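Long-range contacts in endoglucanase (Uncultured bacterium, PDB 3X17), which hydrolyses internal beta-1,4-glucosidic bonds of cellulose as a family 9 glycoside hydrolase with an N-terminal Ig-like domain: residues Ser73-Val78 and Ser420-Pro425; Val424-Gly429 and Lys437-Lys442; Ser430-Ser435 and Asn512-Thr517. All blocks are in the same frame, centred on the assembly; numbering follows the deposited sequence.

Contact 1: Ser73-Val78 and Ser420-Pro425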
loop_
_atom_site.group_PDB
_atom_site.type_symbol
_atom_site.label_atom_id
_atom_site.label_comp_id
_atom_site.label_asym_id
_atom_site.label_seq_id
_atom_site.Cartn_x
_atom_site.Cartn_y
_atom_site.Cartn_z
ATOM N N SER A 73 -21.260 18.569 12.086
ATOM C CA SER A 73 -20.001 19.190 11.660
ATOM C C SER A 73 -19.973 19.265 10.137
ATOM O O SER A 73 -20.349 18.305 9.445
ATOM C CB SER A 73 -18.813 18.341 12.115
ATOM O OG SER A 73 -18.320 18.798 13.356
ATOM N N GLU A 74 -19.473 20.381 9.622
ATOM C CA GLU A 74 -19.313 20.549 8.186
ATOM C C GLU A 74 -17.875 20.250 7.753
ATOM O O GLU A 74 -16.935 20.945 8.144
ATOM C CB GLU A 74 -19.722 21.956 7.755
ATOM C CG GLU A 74 -20.361 21.993 6.369
ATOM C CD GLU A 74 -20.491 23.406 5.814
ATOM O OE1 GLU A 74 -21.150 24.244 6.475
ATOM O OE2 GLU A 74 -19.935 23.674 4.720
ATOM N N ASP A 75 -17.693 19.222 6.954
ATOM C CA ASP A 75 -16.377 18.798 6.524
ATOM C C ASP A 75 -15.815 19.736 5.483
ATOM O O ASP A 75 -15.611 19.365 4.355
ATOM C CB ASP A 75 -16.455 17.401 5.970
ATOM C CG ASP A 75 -15.122 16.863 5.574
ATOM O OD1 ASP A 75 -14.141 17.263 6.166
ATOM O OD2 ASP A 75 -15.070 16.054 4.662
ATOM N N ARG A 76 -15.533 20.951 5.906
ATOM C CA ARG A 76 -15.410 22.110 5.023
ATOM C C ARG A 76 -14.134 22.053 4.171
ATOM O O ARG A 76 -14.067 22.635 3.077
ATOM C CB ARG A 76 -15.409 23.383 5.861
ATOM C CG ARG A 76 -16.020 24.599 5.205
ATOM C CD ARG A 76 -15.973 25.786 6.181
ATOM N NE ARG A 76 -14.651 25.935 6.791
ATOM C CZ ARG A 76 -14.341 25.560 8.032
ATOM N NH1 ARG A 76 -15.267 25.029 8.823
ATOM N NH2 ARG A 76 -13.100 25.718 8.484
ATOM N N LEU A 77 -13.131 21.340 4.671
ATOM C CA LEU A 77 -11.821 21.343 4.036
ATOM C C LEU A 77 -11.600 20.151 3.114
ATOM O O LEU A 77 -10.539 20.020 2.502
ATOM C CB LEU A 77 -10.734 21.398 5.098
ATOM C CG LEU A 77 -10.657 22.768 5.789
ATOM C CD1 LEU A 77 -9.383 22.851 6.607
ATOM C CD2 LEU A 77 -10.706 23.914 4.738
ATOM N N VAL A 78 -12.578 19.274 3.041
ATOM C CA VAL A 78 -12.424 18.043 2.298
ATOM C C VAL A 78 -13.606 17.652 1.457
ATOM O O VAL A 78 -13.572 17.821 0.293
ATOM C CB VAL A 78 -12.078 16.842 3.219
ATOM C CG1 VAL A 78 -11.609 15.678 2.425
ATOM C CG2 VAL A 78 -11.066 17.201 4.210
ATOM N N SER A 420 -10.500 16.659 9.078
ATOM C CA SER A 420 -11.096 15.861 8.016
ATOM C C SER A 420 -12.247 15.018 8.523
ATOM O O SER A 420 -12.056 14.050 9.251
ATOM C CB SER A 420 -10.049 14.963 7.356
ATOM O OG SER A 420 -10.633 14.182 6.318
ATOM N N GLY A 421 -13.444 15.348 8.080
ATOM C CA GLY A 421 -14.620 14.717 8.644
ATOM C C GLY A 421 -14.578 13.208 8.503
ATOM O O GLY A 421 -14.946 12.499 9.420
ATOM N N TYR A 422 -14.090 12.702 7.369
ATOM C CA TYR A 422 -14.077 11.254 7.167
ATOM C C TYR A 422 -12.839 10.526 7.698
ATOM O O TYR A 422 -12.703 9.311 7.482
ATOM C CB TYR A 422 -14.276 10.911 5.699
ATOM C CG TYR A 422 -15.667 11.166 5.207
ATOM C CD1 TYR A 422 -16.690 10.224 5.429
ATOM C CD2 TYR A 422 -15.978 12.336 4.539
ATOM C CE1 TYR A 422 -17.959 10.430 4.959
ATOM C CE2 TYR A 422 -17.268 12.572 4.082
ATOM C CZ TYR A 422 -18.259 11.622 4.306
ATOM O OH TYR A 422 -19.516 11.795 3.752
ATOM N N GLY A 423 -11.895 11.255 8.291
ATOM C CA GLY A 423 -10.667 10.617 8.757
ATOM C C GLY A 423 -9.482 10.695 7.804
ATOM O O GLY A 423 -8.348 10.713 8.245
ATOM N N VAL A 424 -9.743 10.766 6.500
ATOM C CA VAL A 424 -8.667 10.669 5.498
ATOM C C VAL A 424 -7.796 11.908 5.567
ATOM O O VAL A 424 -8.307 13.017 5.545
ATOM C CB VAL A 424 -9.213 10.463 4.052
ATOM C CG1 VAL A 424 -10.175 11.574 3.655
ATOM C CG2 VAL A 424 -8.051 10.401 3.047
ATOM N N PRO A 425 -6.488 11.724 5.798
ATOM C CA PRO A 425 -5.588 12.855 6.056
ATOM C C PRO A 425 -5.151 13.559 4.786
ATOM O O PRO A 425 -3.964 13.865 4.612
ATOM C CB PRO A 425 -4.392 12.209 6.777
ATOM C CG PRO A 425 -4.475 10.749 6.436
ATOM C CD PRO A 425 -5.776 10.436 5.796
HETATM O O HOH W 1 -13.277 14.121 5.153
#

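Contact 2: Val424-Gly429 and Lys437-Lys442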
loop_
_atom_site.group_PDB
_atom_site.type_symbol
_atom_site.label_atom_id
_atom_site.label_comp_id
_atom_site.label_asym_id
_atom_site.label_seq_id
_atom_site.Cartn_x
_atom_site.Cartn_y
_atom_site.Cartn_z
ATOM N N VAL A 424 -9.743 10.766 6.500
ATOM C CA VAL A 424 -8.667 10.669 5.498
ATOM C C VAL A 424 -7.796 11.908 5.567
ATOM O O VAL A 424 -8.307 13.017 5.545
ATOM C CB VAL A 424 -9.213 10.463 4.052
ATOM C CG1 VAL A 424 -10.175 11.574 3.655
ATOM C CG2 VAL A 424 -8.051 10.401 3.047
ATOM N N PRO A 425 -6.488 11.724 5.798
ATOM C CA PRO A 425 -5.588 12.855 6.056
ATOM C C PRO A 425 -5.151 13.559 4.786
ATOM O O PRO A 425 -3.964 13.865 4.612
ATOM C CB PRO A 425 -4.392 12.209 6.777
ATOM C CG PRO A 425 -4.475 10.749 6.436
ATOM C CD PRO A 425 -5.776 10.436 5.796
ATOM N N ILE A 426 -6.131 13.928 3.969
ATOM C CA ILE A 426 -5.860 14.531 2.682
ATOM C C ILE A 426 -6.895 15.619 2.430
ATOM O O ILE A 426 -8.093 15.377 2.542
ATOM C CB ILE A 426 -5.916 13.477 1.545
ATOM C CG1 ILE A 426 -4.941 12.327 1.853
ATOM C CG2 ILE A 426 -5.575 14.125 0.219
ATOM C CD1 ILE A 426 -5.110 11.079 0.967
ATOM N N LEU A 427 -6.437 16.830 2.142
ATOM C CA LEU A 427 -7.380 17.935 1.920
ATOM C C LEU A 427 -7.767 18.048 0.445
ATOM O O LEU A 427 -6.989 17.671 -0.455
ATOM C CB LEU A 427 -6.797 19.258 2.412
ATOM C CG LEU A 427 -6.330 19.343 3.875
ATOM C CD1 LEU A 427 -5.717 20.698 4.142
ATOM C CD2 LEU A 427 -7.512 19.090 4.822
ATOM N N ALA A 428 -8.967 18.570 0.214
ATOM C CA ALA A 428 -9.416 18.965 -1.110
ATOM C C ALA A 428 -8.358 19.777 -1.863
ATOM O O ALA A 428 -7.727 20.669 -1.299
ATOM C CB ALA A 428 -10.737 19.763 -1.018
ATOM N N GLY A 429 -8.178 19.466 -3.143
ATOM C CA GLY A 429 -7.090 20.052 -3.916
ATOM C C GLY A 429 -5.839 19.193 -3.865
ATOM O O GLY A 429 -4.914 19.390 -4.659
ATOM N N LYS A 437 -3.503 4.939 -1.247
ATOM C CA LYS A 437 -2.212 4.467 -0.786
ATOM C C LYS A 437 -1.578 5.502 0.158
ATOM O O LYS A 437 -1.035 5.169 1.224
ATOM C CB LYS A 437 -1.307 4.191 -1.992
ATOM C CG LYS A 437 0.120 3.740 -1.628
ATOM C CD LYS A 437 1.013 4.928 -1.437
ATOM C CE LYS A 437 1.164 5.720 -2.755
ATOM N NZ LYS A 437 2.558 6.331 -2.841
ATOM N N GLU A 438 -1.648 6.758 -0.253
ATOM C CA GLU A 438 -1.152 7.892 0.527
ATOM C C GLU A 438 -1.815 7.993 1.915
ATOM O O GLU A 438 -1.126 8.225 2.919
ATOM C CB GLU A 438 -1.342 9.202 -0.277
ATOM C CG GLU A 438 -0.926 10.459 0.468
ATOM C CD GLU A 438 -1.073 11.742 -0.359
ATOM O OE1 GLU A 438 -0.999 11.688 -1.614
ATOM O OE2 GLU A 438 -1.190 12.818 0.262
ATOM N N ALA A 439 -3.126 7.741 1.977
ATOM C CA ALA A 439 -3.837 7.668 3.263
ATOM C C ALA A 439 -3.206 6.600 4.138
ATOM O O ALA A 439 -2.935 6.827 5.327
ATOM C CB ALA A 439 -5.299 7.347 3.053
ATOM N N LEU A 440 -3.067 5.405 3.584
ATOM C CA LEU A 440 -2.614 4.288 4.389
ATOM C C LEU A 440 -1.145 4.464 4.768
ATOM O O LEU A 440 -0.734 4.101 5.876
ATOM C CB LEU A 440 -2.855 2.970 3.666
ATOM C CG LEU A 440 -4.291 2.432 3.722
ATOM C CD1 LEU A 440 -4.460 1.381 2.612
ATOM C CD2 LEU A 440 -4.605 1.794 5.098
ATOM N N ALA A 441 -0.352 5.026 3.857
ATOM C CA ALA A 441 1.061 5.304 4.121
ATOM C C ALA A 441 1.194 6.345 5.241
ATOM O O ALA A 441 2.156 6.302 6.001
ATOM C CB ALA A 441 1.757 5.815 2.854
ATOM N N LYS A 442 0.281 7.314 5.282
ATOM C CA LYS A 442 0.217 8.253 6.403
ATOM C C LYS A 442 -0.242 7.586 7.699
ATOM O O LYS A 442 0.212 7.953 8.782
ATOM C CB LYS A 442 -0.683 9.454 6.089
ATOM C CG LYS A 442 -0.086 10.434 5.102
ATOM C CD LYS A 442 -1.131 11.520 4.693
ATOM C CE LYS A 442 -0.425 12.695 3.971
ATOM N NZ LYS A 442 -1.377 13.815 3.620
#

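Contact 3: Ser430-Ser435 and Asn512-Thr517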
loop_
_atom_site.group_PDB
_atom_site.type_symbol
_atom_site.label_atom_id
_atom_site.label_comp_id
_atom_site.label_asym_id
_atom_site.label_seq_id
_atom_site.Cartn_x
_atom_site.Cartn_y
_atom_site.Cartn_z
ATOM N N SER A 430 -5.786 18.229 -2.948
ATOM C CA SER A 430 -4.565 17.423 -2.847
ATOM C C SER A 430 -4.777 15.935 -3.096
ATOM O O SER A 430 -3.915 15.125 -2.740
ATOM C CB SER A 430 -3.851 17.636 -1.499
ATOM O OG SER A 430 -3.145 18.864 -1.493
ATOM N N PHE A 431 -5.932 15.566 -3.640
ATOM C CA PHE A 431 -6.174 14.162 -4.003
ATOM C C PHE A 431 -5.491 13.810 -5.316
ATOM O O PHE A 431 -5.892 14.274 -6.370
ATOM C CB PHE A 431 -7.675 13.872 -4.093
ATOM C CG PHE A 431 -8.352 13.787 -2.753
ATOM C CD1 PHE A 431 -8.669 14.948 -2.046
ATOM C CD2 PHE A 431 -8.526 12.566 -2.130
ATOM C CE1 PHE A 431 -9.233 14.886 -0.769
ATOM C CE2 PHE A 431 -9.135 12.480 -0.861
ATOM C CZ PHE A 431 -9.504 13.634 -0.190
ATOM N N HIS A 432 -4.444 13.003 -5.235
ATOM C CA HIS A 432 -3.697 12.594 -6.409
ATOM C C HIS A 432 -3.933 11.113 -6.714
ATOM O O HIS A 432 -4.504 10.366 -5.919
ATOM C CB HIS A 432 -2.190 12.843 -6.216
ATOM C CG HIS A 432 -1.855 14.236 -5.772
ATOM N ND1 HIS A 432 -1.228 14.508 -4.570
ATOM C CD2 HIS A 432 -2.123 15.438 -6.336
ATOM C CE1 HIS A 432 -1.100 15.816 -4.430
ATOM N NE2 HIS A 432 -1.645 16.402 -5.483
ATOM N N TRP A 433 -3.411 10.692 -7.851
ATOM C CA TRP A 433 -3.418 9.298 -8.260
ATOM C C TRP A 433 -2.776 8.444 -7.158
ATOM O O TRP A 433 -1.634 8.651 -6.830
ATOM C CB TRP A 433 -2.547 9.203 -9.506
ATOM C CG TRP A 433 -2.717 7.995 -10.327
ATOM C CD1 TRP A 433 -3.149 6.772 -9.923
ATOM C CD2 TRP A 433 -2.315 7.852 -11.691
ATOM N NE1 TRP A 433 -3.088 5.877 -10.976
ATOM C CE2 TRP A 433 -2.591 6.529 -12.075
ATOM C CE3 TRP A 433 -1.735 8.721 -12.623
ATOM C CZ2 TRP A 433 -2.351 6.060 -13.365
ATOM C CZ3 TRP A 433 -1.502 8.254 -13.913
ATOM C CH2 TRP A 433 -1.783 6.927 -14.258
ATOM N N GLY A 434 -3.517 7.502 -6.587
ATOM C CA GLY A 434 -3.030 6.719 -5.451
ATOM C C GLY A 434 -3.347 7.332 -4.086
ATOM O O GLY A 434 -2.731 6.973 -3.073
ATOM N N SER A 435 -4.333 8.221 -4.034
ATOM C CA SER A 435 -4.711 8.820 -2.772
ATOM C C SER A 435 -4.995 7.802 -1.655
ATOM O O SER A 435 -4.649 8.036 -0.509
ATOM C CB SER A 435 -5.880 9.792 -2.949
ATOM O OG SER A 435 -7.076 9.067 -3.129
ATOM N N ASN A 512 -9.200 11.222 -6.978
ATOM C CA ASN A 512 -8.110 11.895 -7.677
ATOM C C ASN A 512 -8.659 13.198 -8.236
ATOM O O ASN A 512 -9.685 13.205 -8.939
ATOM C CB ASN A 512 -7.600 10.962 -8.792
ATOM C CG ASN A 512 -6.449 11.551 -9.599
ATOM O OD1 ASN A 512 -6.118 12.729 -9.480
ATOM N ND2 ASN A 512 -5.881 10.735 -10.487
ATOM N N ASP A 513 -8.036 14.312 -7.848
ATOM C CA ASP A 513 -8.453 15.622 -8.311
ATOM C C ASP A 513 -8.040 15.868 -9.764
ATOM O O ASP A 513 -8.532 16.805 -10.395
ATOM C CB ASP A 513 -7.842 16.721 -7.419
ATOM C CG ASP A 513 -8.632 16.943 -6.120
ATOM O OD1 ASP A 513 -9.882 17.028 -6.178
ATOM O OD2 ASP A 513 -7.994 17.007 -5.044
ATOM N N HIS A 514 -7.082 15.096 -10.268
ATOM C CA HIS A 514 -6.453 15.420 -11.549
ATOM C C HIS A 514 -6.651 14.312 -12.561
ATOM O O HIS A 514 -5.753 13.503 -12.776
ATOM C CB HIS A 514 -4.957 15.734 -11.380
ATOM C CG HIS A 514 -4.681 16.828 -10.392
ATOM N ND1 HIS A 514 -4.256 16.572 -9.105
ATOM C CD2 HIS A 514 -4.928 18.159 -10.444
ATOM C CE1 HIS A 514 -4.192 17.705 -8.428
ATOM N NE2 HIS A 514 -4.618 18.682 -9.208
ATOM N N PRO A 515 -7.822 14.286 -13.206
ATOM C CA PRO A 515 -8.224 13.221 -14.124
ATOM C C PRO A 515 -7.367 13.100 -15.385
ATOM O O PRO A 515 -6.826 14.088 -15.855
ATOM C CB PRO A 515 -9.651 13.618 -14.531
ATOM C CG PRO A 515 -9.745 15.096 -14.267
ATOM C CD PRO A 515 -8.833 15.350 -13.102
ATOM N N GLN A 516 -7.405 11.912 -15.990
ATOM C CA GLN A 516 -6.671 11.581 -17.203
ATOM C C GLN A 516 -7.636 10.978 -18.205
ATOM O O GLN A 516 -7.288 10.786 -19.357
ATOM C CB GLN A 516 -5.610 10.516 -16.922
ATOM C CG GLN A 516 -4.621 10.915 -15.874
ATOM C CD GLN A 516 -3.191 10.773 -16.343
ATOM O OE1 GLN A 516 -2.282 11.337 -15.733
ATOM N NE2 GLN A 516 -2.972 9.988 -17.401
ATOM N N THR A 517 -8.781 10.528 -17.719
ATOM C CA THR A 517 -9.700 9.804 -18.557
ATOM C C THR A 517 -11.066 10.478 -18.515
ATOM O O THR A 517 -11.220 11.566 -17.956
ATOM C CB THR A 517 -9.828 8.324 -18.122
ATOM O OG1 THR A 517 -10.482 8.255 -16.847
ATOM C CG2 THR A 517 -8.463 7.686 -17.988
#

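Contact 1: Ser73-Val78 and Ser420-Pro425
Asp-75 reaches over to the turn at Gly-421 and crosses the side chain of Tyr-422 at about a right angle, carboxylate and phenol ring turned 74° apart. CG stands anti to the backbone N (chi1 -177°), which turns the carboxylate group to the Gly-421 side; OD1 accepts the N-H of Gly-421 at 2.8 Å, a nearly straight bond that arrives from above the carboxylate plane. Glycine suits this place because a CB would run into the Asp-75 carboxylate. OD2 lies 3.8 Å from Tyr-422 CD2 and is hydrogen-bonded to the hydroxyl of Ser-79 and to a water, which donates to Asp-75 OD2 at 2.7 Å. The same water donates to Ser-420 OG and accepts from Tyr-422 N, tying the carboxylate to both ends of the Ser-420-Tyr-422 stretch. Ser-420 OG in turn donates to Val-424 O at 2.7 Å, while Val-78 CG2 packs against that hydroxyl at 3.7 Å, a short branched side chain that sets a methyl group beside the hydroxyl. Tyr-422 OH is hydrogen-bonded to Asp-81. Two type I turns, Asp-75-Val-78 and Ser-420-Gly-423, thus meet in a buried interface between the N-terminal Ig-like domain and the family 9 catalytic domain, an (alpha/alpha)6 barrel.

Contact 2: Val424-Gly429 and Lys437-Lys442
Lys-442 NZ is held between two acceptors, one from each side of the contact. It donates to the carbonyl oxygen of Pro-425 at 2.8 Å, coming in nearly along the C=O axis, and it forms a longer salt bridge, 3.5 Å, with OE2 of Glu-438, one helical turn earlier. The carboxylate probably helps to keep the amine charged. Lysine suits the site because its chain, extended beyond CG, carries the amine from the helix to the loop while its methylenes pack on the way: CD lies 3.8 Å from Pro-425 CG, the proline ring and the lysine chain sliding past each other in opposite directions.

Pro-425 is the centre of an inverse gamma turn, closed by a weak bond from Ile-426 N to Val-424 O. This turn lies in the loop that leads from helix 396-418 to helix 435-452, so the contact folds a helix-to-helix connection of the (alpha/alpha)6 barrel back on the first turns of the helix it enters.

Ala-439 presents only a methyl group, which lets three loop residues come close to the helix. Its CB meets Val-424 CG2 at 4.1 Å, Pro-425 CD at 4.2 Å and, a little farther off, Ile-426 CD1. CG1 of Ile-426 passes 4.1 Å from Glu-438 OE2, and with CD1 anti to CA (chi2 168°) the terminal methyl comes to 4.0 Å from Ala-439 N. The aliphatic branch thus lies beside both charged groups and the helix backbone. Gln-465 of helix 456-469 touches both Pro-425 and Ala-439, and Val-413 of helix 396-418 packs on both Pro-425 and Lys-442.

Contact 3: Ser430-Ser435 and Asn512-Thr517
Asp-513 enters the contact with its CB 3.3 Å from the carbonyl oxygen of Phe-431, the oxygen that also accepts the backbone N-H of Asp-513 at 2.6 Å in a nearly straight bond. CG, anti to the carbonyl carbon (chi1 -82°), lies 3.8 Å from Phe-431 CB. At the tip the two oxygens part: OD2 takes the N-H of Phe-431 at 2.9 Å on its anti side, 30° out of the carboxylate plane, and also receives a weak bond from Gly-429 N, while OD1 accepts from Gly-525 N. OD2 stands at the edge of the Phe-431 ring, whose plane stands nearly perpendicular to that of the carboxylate. An aspartate suits the place because its short acid reaches the N-H of the residue whose C=O its own N-H holds, so Phe-431 is gripped at both backbone polar groups.

Asn-512 flanks it: OD1 accepts from His-514 N at 2.7 Å, an Asx turn that spans Asp-513, and ND2, bonded to Glu-537 O, lies against the backbone N and CA of Trp-433, with CB just beyond. His-514 and His-432 lie side by side, rim to rim, their planes only 14° apart and His-432 CD2 3.7 Å from His-514 ND1. Farther out, Gln-516 crosses the indole of Trp-433 at about a right angle, with OE1 3.7 Å from CZ3 and NE2 bonded to Tyr-536.

Gly-434, whose positive phi suits glycine, ends this loop as the N-cap of helix 435-452. The contact therefore joins the loop between helices 396-418 and 435-452, just where the latter begins, to the long loop between helices 494-499 and 543-558.

From the N terminus the chain first passes through the Ig-like domain, where strand 63-74 runs into the turn of contact 1. That contact closes only some 340 residues later, after helix 396-418, and brings the domain against the catalytic barrel. The same loop then continues into contact 2, which shares Val-424 and Pro-425 with contact 1 and closes a short loop on helix 435-452. Leading into that helix, residues 430-435 open contact 3, so contacts 2 and 3 cross; contact 3 closes at 512-517. Leu-77 O probably bonds to Ala-428 N, and Val-78 touches Phe-431, linking all three contacts through this one loop.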